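Local coordinates for protein pentalenene synthase (Streptomyces chartreusis NRRL 3882, PDB 6Q4S) that catalyses the magnesium-dependent cyclisation of farnesyl diphosphate to a bicyclic sesquiterpene alcohol, probably 7-epi-alpha-eudesmol, at residues 8-12 with 267-271; 47-53 with 310-316; 218-223 with 304-309. The contacts are given in a common frame with arbitrary orientation. Residue numbers count along the deposited sequence, not the author numbering.

Contact 1 (8-12 with 267-271); sequences DLPFD and LDEYL
In the all-helical class I terpene synthase fold, an N-terminal segment without regular structure can close over helices that are remote in sequence, and residues 8-12 do so here by lying across helix 252-284 at 267-271. The loop runs largely extended (L9 phi/psi -89/143, F11 -128/150) but kinks at P10 (-88/50) into an inverse gamma turn, whose closing bond from F11 N to L9 O is weak at 3.2 Å. Opposite it the helix is regular, with L271 N bonded to L267 O at 2.8 Å. The backbones stay well apart, CA of L9 lying 8.7 Å from CA of L267 and CA of P10 9.0 Å from CA of L271, so apolar side chains bridge the gap. L9 (m, t) leaves its backbone sideways, yet its CD2 reaches CD2 of L267 (t, p) at 3.5 Å. P10, its ring C-gamma endo, directs its CA-to-CB bond toward the helix. F11, with chi1 m and chi2 -67°, enters between three helix side chains: its CE2 is 4.2 Å from CD1 of L267, and its CZ is 3.9 Å from CE2 of Y270 (chi1 t). L9 and F11 also touch helix 288-313, so the loop packs on two successive helices. L271 (m, t) meets both neighbouring loop rings, its CD2 lying 4.0 Å from CZ of F11 and its CD1 3.6 Å from CG of P10.

Contact 2 (47-53 with 310-316); sequences SWDLPQA and EWALTSG
W311 lays one face of its indole on the methyl group of A53, a CH-pi contact with CB 3.6 Å from the centroid of the five-membered ring and only 5° off its normal. It joins the end of helix 288-313 to the start of helix 50-57 in this all-helical terpene synthase fold. The t rotamer of W311 (chi2 70°) carries the ring to the helix N-terminus, where D49 is the N-cap, in a left-handed backbone conformation (phi/psi 42/49). D49 O receives a weak hydrogen bond from W311 NE1 at 3.1 Å, while the side chain of D49 forms a salt bridge with R23. CD2 of L50 (m, t) lies 3.9 Å from CZ2 of W311; W48 O meets the ring edge, 3.4 Å from the same CZ2. CA atoms of A53 and W311 are 5.6 Å apart. After the helix the chain turns, S315 adopting positive phi (68/-167), and returns toward 47-53. The W48 side chain touches D81 of the DDXXD motif, placing this junction beside the probable metal site. At poorly ordered G316 the backbones close in: CA lies 3.8 Å from W48 CA and makes a CA-H...O contact with S47 O at 3.5 Å.

Contact 3 (218-223 with 304-309); sequences TIGFMN and WINGNY
Two asparagines from different helices join side chain to side chain within an otherwise apolar interface: N308 ND2 donates a hydrogen bond to N223 OD1 at 2.7 Å with an angle of 159°. The principle illustrated is that a polar pair can be set within hydrocarbon packing between helices. Segments 218-223 and 304-309 are regular helices running nearly parallel, their axes 12° apart in direction and 10.2 Å apart at closest approach. In register, CA of I219 faces CA of I305 at 6.1 Å and CA of M222 faces CA of Y309 at 7.5 Å. I219 (m, t) fills the centre, its CD1 4.0 Å from CG1 of I305 (m, t) and 4.2 Å from CB of W304, while its CG2 lies 3.6 Å from ND2 of N308. T218 adds CG2 at 4.2 Å from CG2 of I305. Toward the C-terminal end, M222 (chi1 m, chi2 t) forms an oblique Met-aromatic contact, SD 5.5 Å from the ring centroid of Y309 (chi1 t), whose hydroxyl is hydrogen-bonded to the backbone N of F7. N308 is t with chi2 67°, and N223 is m with chi2 -4°, which brings their amides together. N223, S227 and E231 are the likely ligands of a third Mg(2+), so the bond from N308 is consistent with orienting the first residue of the NSE metal-binding triad characteristic of class I terpene synthases.

Helix 288-313 ties the set together: contacts 2 and 3 take adjoining segments of it, with centres 12 Å apart, and contact 1 packs onto it from the N-terminal loop. Contacts 1 and 3 touch directly, L9 CD1 lying 3.6 Å from Y309 CD2 and F11 CE2 3.8 Å from I305 CG2, whereas contacts 1 and 2 have centres 21 Å apart. Around the probable diphosphate and magnesium site, contact 3 supplies N223, whose side chain is about 4 Å from that of R177. Contact 2 borders the other metal motif, the W48 side chain being about 6 Å from that of D80. Just beyond G316, where the model ends, come the likely substrate-binding residues R317 and Y318.

Contact 1 (8-12 with 267-271)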
loop_
_atom_site.group_PDB
_atom_site.type_symbol
_atom_site.label_atom_id
_atom_site.label_comp_id
_atom_site.label_asym_id
_atom_site.label_seq_id
_atom_site.Cartn_x
_atom_site.Cartn_y
_atom_site.Cartn_z
ATOM N N ASP A 8 25.140 -24.436 6.428
ATOM C CA ASP A 8 24.452 -25.305 7.353
ATOM C C ASP A 8 23.600 -24.444 8.272
ATOM O O ASP A 8 24.100 -23.774 9.180
ATOM C CB ASP A 8 25.389 -26.262 8.099
ATOM C CG ASP A 8 24.620 -27.423 8.709
ATOM O OD1 ASP A 8 24.043 -28.264 7.938
ATOM O OD2 ASP A 8 24.547 -27.449 9.952
ATOM N N LEU A 9 22.296 -24.467 7.991
ATOM C CA LEU A 9 21.329 -23.619 8.667
ATOM C C LEU A 9 20.831 -24.330 9.909
ATOM O O LEU A 9 20.683 -25.525 9.863
ATOM C CB LEU A 9 20.168 -23.359 7.683
ATOM C CG LEU A 9 20.588 -22.683 6.356
ATOM C CD1 LEU A 9 19.408 -22.423 5.401
ATOM C CD2 LEU A 9 21.290 -21.369 6.702
ATOM N N PRO A 10 20.573 -23.614 11.019
ATOM C CA PRO A 10 19.996 -24.240 12.214
ATOM C C PRO A 10 18.455 -24.274 12.220
ATOM O O PRO A 10 17.844 -23.821 13.178
ATOM C CB PRO A 10 20.488 -23.309 13.335
ATOM C CG PRO A 10 20.425 -21.966 12.695
ATOM C CD PRO A 10 20.921 -22.203 11.282
ATOM N N PHE A 11 17.824 -24.733 11.147
ATOM C CA PHE A 11 16.363 -24.844 11.102
ATOM C C PHE A 11 16.086 -26.254 10.670
ATOM O O PHE A 11 16.887 -26.846 9.974
ATOM C CB PHE A 11 15.728 -23.873 10.074
ATOM C CG PHE A 11 16.156 -22.448 10.224
ATOM C CD1 PHE A 11 15.803 -21.718 11.333
ATOM C CD2 PHE A 11 16.916 -21.818 9.236
ATOM C CE1 PHE A 11 16.217 -20.399 11.485
ATOM C CE2 PHE A 11 17.312 -20.500 9.386
ATOM C CZ PHE A 11 16.953 -19.784 10.517
ATOM N N ASP A 12 14.967 -26.807 11.108
ATOM C CA ASP A 12 14.440 -28.069 10.560
ATOM C C ASP A 12 12.996 -27.723 10.204
ATOM O O ASP A 12 12.231 -27.205 11.053
ATOM C CB ASP A 12 14.535 -29.205 11.605
ATOM C CG ASP A 12 14.080 -30.544 11.061
ATOM O OD1 ASP A 12 14.288 -30.805 9.853
ATOM O OD2 ASP A 12 13.531 -31.349 11.849
ATOM N N LEU A 267 22.607 -13.774 8.746
ATOM C CA LEU A 267 22.039 -14.944 9.447
ATOM C C LEU A 267 22.272 -14.912 10.952
ATOM O O LEU A 267 21.310 -15.002 11.740
ATOM C CB LEU A 267 22.553 -16.228 8.838
ATOM C CG LEU A 267 21.907 -17.540 9.263
ATOM C CD1 LEU A 267 20.399 -17.658 9.011
ATOM C CD2 LEU A 267 22.628 -18.664 8.540
ATOM N N ASP A 268 23.518 -14.710 11.387
ATOM C CA ASP A 268 23.779 -14.661 12.824
ATOM C C ASP A 268 23.115 -13.527 13.539
ATOM O O ASP A 268 22.762 -13.702 14.703
ATOM C CB ASP A 268 25.280 -14.568 13.173
ATOM C CG ASP A 268 26.084 -15.756 12.680
ATOM O OD1 ASP A 268 25.540 -16.881 12.491
ATOM O OD2 ASP A 268 27.293 -15.522 12.447
ATOM N N GLU A 269 22.982 -12.359 12.917
ATOM C CA GLU A 269 22.248 -11.295 13.562
ATOM C C GLU A 269 20.714 -11.699 13.647
ATOM O O GLU A 269 20.059 -11.406 14.647
ATOM C CB GLU A 269 22.419 -9.949 12.862
ATOM C CG GLU A 269 21.743 -8.802 13.645
ATOM C CD GLU A 269 21.670 -7.443 12.926
ATOM O OE1 GLU A 269 22.335 -7.236 11.890
ATOM O OE2 GLU A 269 20.919 -6.544 13.398
ATOM N N TYR A 270 20.198 -12.297 12.580
ATOM C CA TYR A 270 18.832 -12.866 12.539
ATOM C C TYR A 270 18.616 -13.838 13.718
ATOM O O TYR A 270 17.651 -13.676 14.525
ATOM C CB TYR A 270 18.470 -13.564 11.176
ATOM C CG TYR A 270 17.121 -14.285 11.295
ATOM C CD1 TYR A 270 15.908 -13.562 11.255
ATOM C CD2 TYR A 270 17.069 -15.630 11.565
ATOM C CE1 TYR A 270 14.691 -14.196 11.428
ATOM C CE2 TYR A 270 15.861 -16.283 11.769
ATOM C CZ TYR A 270 14.668 -15.572 11.712
ATOM O OH TYR A 270 13.466 -16.241 11.913
ATOM N N LEU A 271 19.539 -14.797 13.868
ATOM C CA LEU A 271 19.475 -15.729 14.988
ATOM C C LEU A 271 19.527 -15.075 16.375
ATOM O O LEU A 271 18.812 -15.533 17.283
ATOM C CB LEU A 271 20.528 -16.806 14.840
ATOM C CG LEU A 271 20.355 -17.678 13.610
ATOM C CD1 LEU A 271 21.549 -18.621 13.435
ATOM C CD2 LEU A 271 19.034 -18.466 13.639
#

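Contact 2 (47-53 with 310-316)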
loop_
_atom_site.group_PDB
_atom_site.type_symbol
_atom_site.label_atom_id
_atom_site.label_comp_id
_atom_site.label_asym_id
_atom_site.label_seq_id
_atom_site.Cartn_x
_atom_site.Cartn_y
_atom_site.Cartn_z
ATOM N N SER A 47 10.768 -26.702 -15.602
ATOM C CA SER A 47 12.121 -26.979 -15.106
ATOM C C SER A 47 12.501 -26.168 -13.893
ATOM O O SER A 47 13.322 -26.615 -13.098
ATOM C CB SER A 47 13.188 -26.718 -16.185
ATOM O OG SER A 47 13.389 -25.326 -16.360
ATOM N N TRP A 48 11.911 -24.996 -13.710
ATOM C CA TRP A 48 12.222 -24.172 -12.532
ATOM C C TRP A 48 11.739 -24.811 -11.232
ATOM O O TRP A 48 12.128 -24.363 -10.139
ATOM C CB TRP A 48 11.623 -22.772 -12.656
ATOM C CG TRP A 48 11.908 -22.030 -13.942
ATOM C CD1 TRP A 48 12.935 -22.278 -14.844
ATOM C CD2 TRP A 48 11.161 -20.904 -14.468
ATOM N NE1 TRP A 48 12.856 -21.381 -15.893
ATOM C CE2 TRP A 48 11.780 -20.531 -15.696
ATOM C CE3 TRP A 48 10.034 -20.155 -14.006
ATOM C CZ2 TRP A 48 11.299 -19.440 -16.490
ATOM C CZ3 TRP A 48 9.546 -19.097 -14.787
ATOM C CH2 TRP A 48 10.190 -18.745 -16.029
ATOM N N ASP A 49 10.861 -25.824 -11.339
ATOM C CA ASP A 49 10.205 -26.480 -10.175
ATOM C C ASP A 49 9.711 -25.534 -9.070
ATOM O O ASP A 49 9.956 -25.730 -7.874
ATOM C CB ASP A 49 11.054 -27.649 -9.614
ATOM C CG ASP A 49 10.165 -28.700 -8.852
ATOM O OD1 ASP A 49 8.866 -28.603 -8.929
ATOM O OD2 ASP A 49 10.753 -29.607 -8.184
ATOM N N LEU A 50 8.976 -24.490 -9.475
ATOM C CA LEU A 50 8.330 -23.601 -8.491
ATOM C C LEU A 50 7.366 -24.286 -7.522
ATOM O O LEU A 50 7.333 -23.954 -6.374
ATOM C CB LEU A 50 7.579 -22.486 -9.185
ATOM C CG LEU A 50 8.455 -21.542 -9.975
ATOM C CD1 LEU A 50 7.608 -20.297 -10.249
ATOM C CD2 LEU A 50 9.729 -21.147 -9.255
ATOM N N PRO A 51 6.619 -25.309 -7.971
ATOM C CA PRO A 51 5.779 -26.039 -6.994
ATOM C C PRO A 51 6.555 -26.515 -5.767
ATOM O O PRO A 51 6.122 -26.375 -4.651
ATOM C CB PRO A 51 5.241 -27.192 -7.825
ATOM C CG PRO A 51 5.112 -26.558 -9.153
ATOM C CD PRO A 51 6.350 -25.748 -9.340
ATOM N N GLN A 52 7.765 -26.998 -5.985
ATOM C CA GLN A 52 8.545 -27.445 -4.877
ATOM C C GLN A 52 8.888 -26.336 -3.947
ATOM O O GLN A 52 8.820 -26.475 -2.725
ATOM C CB GLN A 52 9.788 -28.199 -5.409
ATOM C CG GLN A 52 10.650 -28.770 -4.316
ATOM C CD GLN A 52 12.083 -29.018 -4.790
ATOM O OE1 GLN A 52 12.344 -29.281 -5.968
ATOM N NE2 GLN A 52 13.004 -28.877 -3.881
ATOM N N ALA A 53 9.259 -25.164 -4.481
ATOM C CA ALA A 53 9.531 -24.039 -3.604
ATOM C C ALA A 53 8.303 -23.706 -2.758
ATOM O O ALA A 53 8.410 -23.471 -1.517
ATOM C CB ALA A 53 9.961 -22.835 -4.457
ATOM N N GLU A 310 16.901 -25.032 0.585
ATOM C CA GLU A 310 16.747 -26.456 0.201
ATOM C C GLU A 310 16.205 -26.564 -1.148
ATOM O O GLU A 310 16.576 -27.484 -1.862
ATOM C CB GLU A 310 15.908 -27.272 1.210
ATOM C CG GLU A 310 16.287 -27.038 2.670
ATOM C CD GLU A 310 17.189 -28.123 3.225
ATOM O OE1 GLU A 310 18.066 -28.543 2.434
ATOM O OE2 GLU A 310 17.007 -28.539 4.421
ATOM N N TRP A 311 15.335 -25.643 -1.574
ATOM C CA TRP A 311 14.896 -25.682 -3.000
ATOM C C TRP A 311 16.061 -25.346 -4.015
ATOM O O TRP A 311 16.156 -25.899 -5.122
ATOM C CB TRP A 311 13.715 -24.682 -3.206
ATOM C CG TRP A 311 13.350 -24.407 -4.594
ATOM C CD1 TRP A 311 12.772 -25.242 -5.430
ATOM C CD2 TRP A 311 13.506 -23.161 -5.304
ATOM N NE1 TRP A 311 12.568 -24.639 -6.649
ATOM C CE2 TRP A 311 13.002 -23.356 -6.591
ATOM C CE3 TRP A 311 14.025 -21.900 -4.962
ATOM C CZ2 TRP A 311 12.997 -22.362 -7.557
ATOM C CZ3 TRP A 311 14.004 -20.911 -5.907
ATOM C CH2 TRP A 311 13.505 -21.149 -7.205
ATOM N N ALA A 312 16.887 -24.381 -3.650
ATOM C CA ALA A 312 17.987 -23.918 -4.515
ATOM C C ALA A 312 18.988 -25.065 -4.799
ATOM O O ALA A 312 19.348 -25.278 -5.949
ATOM C CB ALA A 312 18.679 -22.720 -3.884
ATOM N N LEU A 313 19.342 -25.828 -3.772
ATOM C CA LEU A 313 20.132 -27.073 -3.899
ATOM C C LEU A 313 19.712 -28.030 -5.021
ATOM O O LEU A 313 20.559 -28.571 -5.715
ATOM C CB LEU A 313 20.120 -27.851 -2.587
ATOM C CG LEU A 313 20.820 -27.190 -1.409
ATOM C CD1 LEU A 313 20.654 -28.069 -0.177
ATOM C CD2 LEU A 313 22.303 -26.936 -1.702
ATOM N N THR A 314 18.413 -28.202 -5.229
ATOM C CA THR A 314 17.894 -29.121 -6.247
ATOM C C THR A 314 17.684 -28.405 -7.593
ATOM O O THR A 314 16.846 -28.841 -8.375
ATOM C CB THR A 314 16.552 -29.781 -5.778
ATOM O OG1 THR A 314 15.462 -28.856 -5.923
ATOM C CG2 THR A 314 16.594 -30.229 -4.301
ATOM N N SER A 315 18.398 -27.296 -7.849
ATOM C CA SER A 315 18.417 -26.592 -9.166
ATOM C C SER A 315 17.072 -25.894 -9.597
ATOM O O SER A 315 16.148 -25.687 -8.776
ATOM C CB SER A 315 18.954 -27.538 -10.284
ATOM O OG SER A 315 20.063 -28.326 -9.856
ATOM N N GLY A 316 16.997 -25.510 -10.879
ATOM C CA GLY A 316 15.851 -24.798 -11.447
ATOM C C GLY A 316 16.212 -24.040 -12.725
ATOM O O GLY A 316 16.144 -22.799 -12.765
#

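Contact 3 (218-223 with 304-309)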
loop_
_atom_site.group_PDB
_atom_site.type_symbol
_atom_site.label_atom_id
_atom_site.label_comp_id
_atom_site.label_asym_id
_atom_site.label_seq_id
_atom_site.Cartn_x
_atom_site.Cartn_y
_atom_site.Cartn_z
ATOM N N THR A 218 19.525 -12.200 3.780
ATOM C CA THR A 218 20.059 -13.527 3.784
ATOM C C THR A 218 19.637 -14.203 2.570
ATOM O O THR A 218 20.441 -14.759 1.861
ATOM C CB THR A 218 19.560 -14.293 5.006
ATOM O OG1 THR A 218 19.989 -13.630 6.184
ATOM C CG2 THR A 218 20.060 -15.728 5.031
ATOM N N ILE A 219 18.352 -14.165 2.269
ATOM C CA ILE A 219 17.856 -14.883 1.094
ATOM C C ILE A 219 18.344 -14.271 -0.195
ATOM O O ILE A 219 18.695 -14.999 -1.101
ATOM C CB ILE A 219 16.308 -14.999 1.095
ATOM C CG1 ILE A 219 15.888 -15.886 2.233
ATOM C CG2 ILE A 219 15.801 -15.549 -0.255
ATOM C CD1 ILE A 219 14.459 -15.623 2.689
ATOM N N GLY A 220 18.399 -12.939 -0.283
ATOM C CA GLY A 220 18.864 -12.311 -1.563
ATOM C C GLY A 220 20.335 -12.644 -1.825
ATOM O O GLY A 220 20.735 -12.919 -2.964
ATOM N N PHE A 221 21.120 -12.639 -0.760
ATOM C CA PHE A 221 22.579 -12.940 -0.885
ATOM C C PHE A 221 22.819 -14.435 -1.210
ATOM O O PHE A 221 23.665 -14.757 -2.043
ATOM C CB PHE A 221 23.302 -12.578 0.384
ATOM C CG PHE A 221 23.366 -11.078 0.685
ATOM C CD1 PHE A 221 23.056 -10.086 -0.241
ATOM C CD2 PHE A 221 23.736 -10.687 1.950
ATOM C CE1 PHE A 221 23.093 -8.717 0.114
ATOM C CE2 PHE A 221 23.778 -9.336 2.309
ATOM C CZ PHE A 221 23.477 -8.366 1.405
ATOM N N MET A 222 22.039 -15.358 -0.603
ATOM C CA MET A 222 22.134 -16.790 -0.987
ATOM C C MET A 222 21.745 -17.006 -2.412
ATOM O O MET A 222 22.407 -17.736 -3.165
ATOM C CB MET A 222 21.248 -17.679 -0.068
ATOM C CG MET A 222 21.735 -17.702 1.374
ATOM S SD MET A 222 20.985 -18.856 2.605
ATOM C CE MET A 222 20.868 -20.178 1.492
ATOM N N ASN A 223 20.663 -16.364 -2.830
ATOM C CA ASN A 223 20.306 -16.450 -4.190
ATOM C C ASN A 223 21.345 -15.866 -5.152
ATOM O O ASN A 223 21.524 -16.447 -6.216
ATOM C CB ASN A 223 18.950 -15.829 -4.487
ATOM C CG ASN A 223 17.778 -16.601 -3.846
ATOM O OD1 ASN A 223 17.960 -17.641 -3.229
ATOM N ND2 ASN A 223 16.593 -16.056 -3.975
ATOM N N TRP A 304 10.834 -19.646 5.059
ATOM C CA TRP A 304 11.340 -19.013 3.872
ATOM C C TRP A 304 12.880 -19.180 3.743
ATOM O O TRP A 304 13.385 -19.520 2.672
ATOM C CB TRP A 304 10.904 -17.540 3.791
ATOM C CG TRP A 304 9.860 -17.458 2.820
ATOM C CD1 TRP A 304 8.461 -17.452 3.049
ATOM C CD2 TRP A 304 10.033 -17.535 1.420
ATOM N NE1 TRP A 304 7.801 -17.484 1.860
ATOM C CE2 TRP A 304 8.714 -17.528 0.834
ATOM C CE3 TRP A 304 11.158 -17.589 0.584
ATOM C CZ2 TRP A 304 8.506 -17.581 -0.528
ATOM C CZ3 TRP A 304 10.948 -17.640 -0.814
ATOM C CH2 TRP A 304 9.610 -17.618 -1.347
ATOM N N ILE A 305 13.598 -18.850 4.796
ATOM C CA ILE A 305 15.067 -18.955 4.753
ATOM C C ILE A 305 15.473 -20.405 4.453
ATOM O O ILE A 305 16.204 -20.654 3.470
ATOM C CB ILE A 305 15.726 -18.503 6.067
ATOM C CG1 ILE A 305 15.427 -17.053 6.352
ATOM C CG2 ILE A 305 17.242 -18.758 5.965
ATOM C CD1 ILE A 305 15.788 -16.599 7.767
ATOM N N ASN A 306 14.890 -21.375 5.182
ATOM C CA ASN A 306 15.295 -22.784 5.008
ATOM C C ASN A 306 14.804 -23.417 3.750
ATOM O O ASN A 306 15.585 -24.093 3.001
ATOM C CB ASN A 306 14.908 -23.601 6.189
ATOM C CG ASN A 306 15.792 -24.851 6.330
ATOM O OD1 ASN A 306 17.029 -24.767 6.367
ATOM N ND2 ASN A 306 15.153 -26.010 6.401
ATOM N N GLY A 307 13.546 -23.115 3.421
ATOM C CA GLY A 307 12.921 -23.707 2.269
ATOM C C GLY A 307 13.487 -23.201 0.986
ATOM O O GLY A 307 13.618 -23.931 -0.018
ATOM N N ASN A 308 13.773 -21.905 0.958
ATOM C CA ASN A 308 14.406 -21.353 -0.231
ATOM C C ASN A 308 15.777 -22.037 -0.455
ATOM O O ASN A 308 16.094 -22.406 -1.549
ATOM C CB ASN A 308 14.611 -19.829 -0.148
ATOM C CG ASN A 308 15.235 -19.270 -1.444
ATOM O OD1 ASN A 308 14.628 -19.280 -2.509
ATOM N ND2 ASN A 308 16.476 -18.901 -1.360
ATOM N N TYR A 309 16.540 -22.179 0.603
ATOM C CA TYR A 309 17.862 -22.817 0.503
ATOM C C TYR A 309 17.771 -24.245 -0.052
ATOM O O TYR A 309 18.402 -24.602 -1.121
ATOM C CB TYR A 309 18.548 -22.818 1.879
ATOM C CG TYR A 309 19.857 -23.565 1.849
ATOM C CD1 TYR A 309 20.859 -23.229 0.919
ATOM C CD2 TYR A 309 20.085 -24.657 2.687
ATOM C CE1 TYR A 309 22.050 -23.933 0.866
ATOM C CE2 TYR A 309 21.291 -25.357 2.638
ATOM C CZ TYR A 309 22.260 -24.987 1.723
ATOM O OH TYR A 309 23.450 -25.679 1.653
#